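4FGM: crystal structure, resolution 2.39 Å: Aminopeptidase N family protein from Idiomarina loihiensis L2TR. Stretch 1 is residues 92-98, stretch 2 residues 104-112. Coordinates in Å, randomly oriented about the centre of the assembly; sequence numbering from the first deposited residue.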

ATOM      1  N   LEU A  92     -14.578   3.637  -4.334  1.00 42.36           N
ATOM      2  CA  LEU A  92     -14.173   3.624  -2.938  1.00 45.26           C
ATOM      3  C   LEU A  92     -12.747   3.097  -2.755  1.00 46.24           C
ATOM      4  O   LEU A  92     -12.540   1.904  -2.539  1.00 49.32           O
ATOM      5  CB  LEU A  92     -15.171   2.784  -2.136  1.00 47.34           C
ATOM      6  CG  LEU A  92     -15.358   2.982  -0.626  1.00 56.04           C
ATOM      7  CD1 LEU A  92     -14.598   1.912   0.131  1.00 60.27           C
ATOM      8  CD2 LEU A  92     -14.939   4.388  -0.224  1.00 56.06           C
ATOM      9  N   SER A  93     -11.769   3.998  -2.868  1.00 41.15           N
ATOM     10  CA  SER A  93     -10.358   3.657  -2.690  1.00 37.93           C
ATOM     11  C   SER A  93      -9.579   4.936  -2.411  1.00 39.04           C
ATOM     12  O   SER A  93     -10.062   6.030  -2.673  1.00 45.80           O
ATOM     13  CB  SER A  93      -9.792   2.976  -3.933  1.00 34.14           C
ATOM     14  OG  SER A  93      -9.567   3.905  -4.966  1.00 42.81           O
ATOM     15  N   VAL A  94      -8.365   4.797  -1.887  1.00 33.68           N
ATOM     16  CA  VAL A  94      -7.515   5.951  -1.540  1.00 37.04           C
ATOM     17  C   VAL A  94      -6.868   6.518  -2.765  1.00 41.86           C
ATOM     18  O   VAL A  94      -6.071   7.447  -2.726  1.00 42.98           O
ATOM     19  CB  VAL A  94      -6.428   5.520  -0.572  1.00 39.11           C
ATOM     20  CG1 VAL A  94      -7.059   4.975   0.679  1.00 41.09           C
ATOM     21  CG2 VAL A  94      -5.514   4.457  -1.221  1.00 36.54           C
ATOM     22  N   ARG A  95      -7.243   5.929  -3.877  1.00 42.34           N
ATOM     23  CA  ARG A  95      -6.647   6.289  -5.139  1.00 43.96           C
ATOM     24  C   ARG A  95      -7.392   7.255  -6.083  1.00 48.44           C
ATOM     25  O   ARG A  95      -6.742   8.059  -6.679  1.00 60.27           O
ATOM     26  CB  ARG A  95      -6.271   4.969  -5.822  1.00 42.26           C
ATOM     27  CG  ARG A  95      -5.077   4.307  -5.056  1.00 70.96           C
ATOM     28  CD  ARG A  95      -4.729   2.851  -5.361  1.00 77.06           C
ATOM     29  NE  ARG A  95      -5.717   1.927  -4.813  1.00 87.70           N
ATOM     30  CZ  ARG A  95      -6.704   1.385  -5.519  1.00 86.10           C
ATOM     31  NH1 ARG A  95      -6.829   1.666  -6.807  1.00 86.16           N
ATOM     32  NH2 ARG A  95      -7.579   0.579  -4.932  1.00 78.61           N
ATOM     33  N   SER A  96      -8.726   7.308  -6.136  1.00 51.21           N
ATOM     34  CA  SER A  96      -9.306   8.250  -7.090  1.00 49.35           C
ATOM     35  C   SER A  96     -10.256   9.349  -6.623  1.00 51.63           C
ATOM     36  O   SER A  96      -9.900  10.518  -6.637  1.00 74.15           O
ATOM     37  CB  SER A  96      -9.958   7.457  -8.197  1.00 52.08           C
ATOM     38  OG  SER A  96     -10.863   6.503  -7.667  1.00 54.49           O
ATOM     39  N   ALA A  97     -11.501   8.984  -6.356  1.00 38.85           N
ATOM     40  CA  ALA A  97     -12.519   9.932  -5.905  1.00 36.23           C
ATOM     41  C   ALA A  97     -13.815   9.202  -5.672  1.00 34.40           C
ATOM     42  O   ALA A  97     -14.183   8.283  -6.416  1.00 37.25           O
ATOM     43  CB  ALA A  97     -12.727  11.049  -6.927  1.00 29.59           C
ATOM     44  N   TYR A  98     -14.488   9.604  -4.604  1.00 33.87           N
ATOM     45  CA  TYR A  98     -15.742   8.991  -4.184  1.00 33.04           C
ATOM     46  C   TYR A  98     -16.644  10.069  -3.602  1.00 39.93           C
ATOM     47  O   TYR A  98     -16.181  10.947  -2.872  1.00 44.99           O
ATOM     48  CB  TYR A  98     -15.441   7.918  -3.124  1.00 31.54           C
ATOM     49  CG  TYR A  98     -16.650   7.267  -2.493  1.00 37.26           C
ATOM     50  CD1 TYR A  98     -17.429   7.942  -1.548  1.00 35.22           C
ATOM     51  CD2 TYR A  98     -17.028   5.975  -2.854  1.00 41.13           C
ATOM     52  CE1 TYR A  98     -18.556   7.343  -0.984  1.00 36.42           C
ATOM     53  CE2 TYR A  98     -18.149   5.369  -2.297  1.00 44.02           C
ATOM     54  CZ  TYR A  98     -18.911   6.053  -1.367  1.00 45.45           C
ATOM     55  OH  TYR A  98     -20.032   5.444  -0.849  1.00 44.45           O
ATOM     56  N   GLY A 104     -17.278  12.347   1.055  1.00 30.32           N
ATOM     57  CA  GLY A 104     -16.616  12.678  -0.185  1.00 27.11           C
ATOM     58  C   GLY A 104     -15.114  12.560  -0.008  1.00 30.91           C
ATOM     59  O   GLY A 104     -14.560  12.915   1.034  1.00 36.83           O
ATOM     60  N   PHE A 105     -14.448  12.039  -1.029  1.00 32.48           N
ATOM     61  CA  PHE A 105     -13.001  11.894  -1.005  1.00 35.29           C
ATOM     62  C   PHE A 105     -12.489  12.093  -2.424  1.00 34.09           C
ATOM     63  O   PHE A 105     -13.154  11.700  -3.382  1.00 38.69           O
ATOM     64  CB  PHE A 105     -12.597  10.498  -0.530  1.00 31.74           C
ATOM     65  CG  PHE A 105     -11.125  10.217  -0.680  1.00 34.59           C
ATOM     66  CD1 PHE A 105     -10.205  10.719   0.242  1.00 30.33           C
ATOM     67  CD2 PHE A 105     -10.649   9.512  -1.785  1.00 34.79           C
ATOM     68  CE1 PHE A 105      -8.834  10.519   0.070  1.00 38.65           C
ATOM     69  CE2 PHE A 105      -9.276   9.310  -1.966  1.00 39.85           C
ATOM     70  CZ  PHE A 105      -8.369   9.818  -1.040  1.00 40.59           C
ATOM     71  N   PHE A 106     -11.317  12.706  -2.565  1.00 33.43           N
ATOM     72  CA  PHE A 106     -10.756  12.894  -3.898  1.00 32.10           C
ATOM     73  C   PHE A 106      -9.284  13.263  -3.939  1.00 37.02           C
ATOM     74  O   PHE A 106      -8.747  13.884  -3.020  1.00 46.59           O
ATOM     75  CB  PHE A 106     -11.559  13.932  -4.714  1.00 34.23           C
ATOM     76  CG  PHE A 106     -11.484  15.354  -4.184  1.00 36.39           C
ATOM     77  CD1 PHE A 106     -12.482  15.856  -3.355  1.00 37.84           C
ATOM     78  CD2 PHE A 106     -10.425  16.191  -4.533  1.00 31.82           C
ATOM     79  CE1 PHE A 106     -12.440  17.172  -2.891  1.00 37.63           C
ATOM     80  CE2 PHE A 106     -10.369  17.509  -4.077  1.00 40.07           C
ATOM     81  CZ  PHE A 106     -11.380  18.000  -3.246  1.00 40.87           C
ATOM     82  N   ASN A 107      -8.647  12.850  -5.027  1.00 36.28           N
ATOM     83  CA  ASN A 107      -7.253  13.140  -5.302  1.00 31.35           C
ATOM     84  C   ASN A 107      -7.341  14.056  -6.511  1.00 39.53           C
ATOM     85  O   ASN A 107      -8.138  13.815  -7.425  1.00 36.47           O
ATOM     86  CB  ASN A 107      -6.502  11.865  -5.679  1.00 37.01           C
ATOM     87  CG  ASN A 107      -6.227  10.981  -4.487  1.00 41.63           C
ATOM     88  OD1 ASN A 107      -5.338  11.264  -3.678  1.00 42.22           O
ATOM     89  ND2 ASN A 107      -6.998   9.909  -4.360  1.00 33.22           N
ATOM     90  N   ASN A 108      -6.527  15.100  -6.536  1.00 38.81           N
ATOM     91  CA  ASN A 108      -6.586  16.024  -7.650  1.00 37.70           C
ATOM     92  C   ASN A 108      -6.101  15.463  -8.976  1.00 37.79           C
ATOM     93  O   ASN A 108      -6.272  16.096 -10.021  1.00 45.41           O
ATOM     94  CB  ASN A 108      -5.895  17.327  -7.264  1.00 34.59           C
ATOM     95  CG  ASN A 108      -6.663  18.057  -6.173  1.00 41.95           C
ATOM     96  OD1 ASN A 108      -7.870  18.230  -6.288  1.00 38.52           O
ATOM     97  ND2 ASN A 108      -5.975  18.471  -5.109  1.00 38.06           N
ATOM     98  N   THR A 109      -5.514  14.269  -8.943  1.00 34.77           N
ATOM     99  CA  THR A 109      -5.092  13.612 -10.181  1.00 37.87           C
ATOM    100  C   THR A 109      -6.372  13.243 -10.930  1.00 36.48           C
ATOM    101  O   THR A 109      -6.362  13.074 -12.144  1.00 42.83           O
ATOM    102  CB  THR A 109      -4.328  12.293  -9.925  1.00 36.12           C
ATOM    103  OG1 THR A 109      -4.838  11.675  -8.738  1.00 42.02           O
ATOM    104  CG2 THR A 109      -2.824  12.534  -9.799  1.00 30.82           C
ATOM    105  N   SER A 110      -7.476  13.115 -10.195  1.00 35.29           N
ATOM    106  CA  SER A 110      -8.762  12.762 -10.794  1.00 45.41           C
ATOM    107  C   SER A 110      -9.650  13.964 -11.105  1.00 41.72           C
ATOM    108  O   SER A 110     -10.473  13.907 -12.010  1.00 43.17           O
ATOM    109  CB  SER A 110      -9.547  11.808  -9.876  1.00 40.27           C
ATOM    110  OG  SER A 110      -9.021  10.496  -9.908  1.00 48.66           O
ATOM    111  N   LEU A 111      -9.486  15.049 -10.358  1.00 39.26           N
ATOM    112  CA  LEU A 111     -10.331  16.222 -10.558  1.00 41.38           C
ATOM    113  C   LEU A 111      -9.757  17.427 -11.302  1.00 40.79           C
ATOM    114  O   LEU A 111     -10.486  18.124 -12.002  1.00 43.22           O
ATOM    115  CB  LEU A 111     -10.864  16.697  -9.200  1.00 39.85           C
ATOM    116  CG  LEU A 111     -12.168  16.050  -8.704  1.00 40.03           C
ATOM    117  CD1 LEU A 111     -12.003  14.546  -8.593  1.00 39.23           C
ATOM    118  CD2 LEU A 111     -12.552  16.644  -7.373  1.00 40.81           C
ATOM    119  N   CYS A 112      -8.456  17.658 -11.173  1.00 44.10           N
ATOM    120  CA  CYS A 112      -7.831  18.831 -11.773  1.00 38.03           C
ATOM    121  C   CYS A 112      -6.964  18.676 -13.009  1.00 40.01           C
ATOM    122  O   CYS A 112      -5.830  18.197 -12.921  1.00 38.17           O
ATOM    123  CB  CYS A 112      -7.006  19.542 -10.701  1.00 33.51           C
ATOM    124  SG  CYS A 112      -7.967  19.977  -9.263  1.00 41.76           S
TER
HETATM  125  O   HOH W   1      -4.511   9.564  -1.878  1.00 33.60           O
HETATM  126  O   HOH W   2      -6.869  10.094  -8.540  1.00 39.43           O

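The two stretches meet as a short antiparallel pairing that gives way to side-chain and water contacts. Y98 and F105 form the hydrogen-bonded pair. Y98 N donates to F105 O at 2.8 Å, and F105 N donates to Y98 O, also at 2.8 Å. Both bonds are nearly straight, so the backbone N and O of each residue are satisfied by the other. Two CA-H...O contacts supplement them: A97 CA to F105 O at 3.1 Å and G104 CA to Y98 O at 3.2 Å.

A97 and F106 form the neighbouring non-hydrogen-bonded pair, and their CA atoms lie 4.0 Å apart. A97 CB makes apolar contacts, 3.8 Å from F106 CB and 3.9 Å from L111 CD1.

Beyond the strands, N107 N donates to S96 O at 3.1 Å, which carries the backbone bonding one step further. S110 OG lies 3.4 Å from S96 O, a weak hydrogen bond at most; its proton also has another acceptor within reach.

The N107 side chain points toward stretch 1 and serves its loop. N107 ND2 donates to V94 O at 3.1 Å. Water 1 donates to V94 O at 2.8 Å and to N107 OD1 at 2.6 Å, so the amide is engaged at both ends and V94 O accepts twice. R95 O receives a bond from water 2 at 2.8 Å. The same water is hydrogen-bonded to T109 OG1 and to S110 OG, each at 2.6 Å, and so ties R95 to the turn after N107. That turn is held by S110 N donating to N107 O at 2.9 Å.

The end of the F105 side chain comes close to the same loop. V94 O lies at the ring edge, 3.7 Å from F105 CZ, while S93 O is 3.4 Å from F105 CE2. Within the loop, R95 N donates to S93 OG at 3.3 Å.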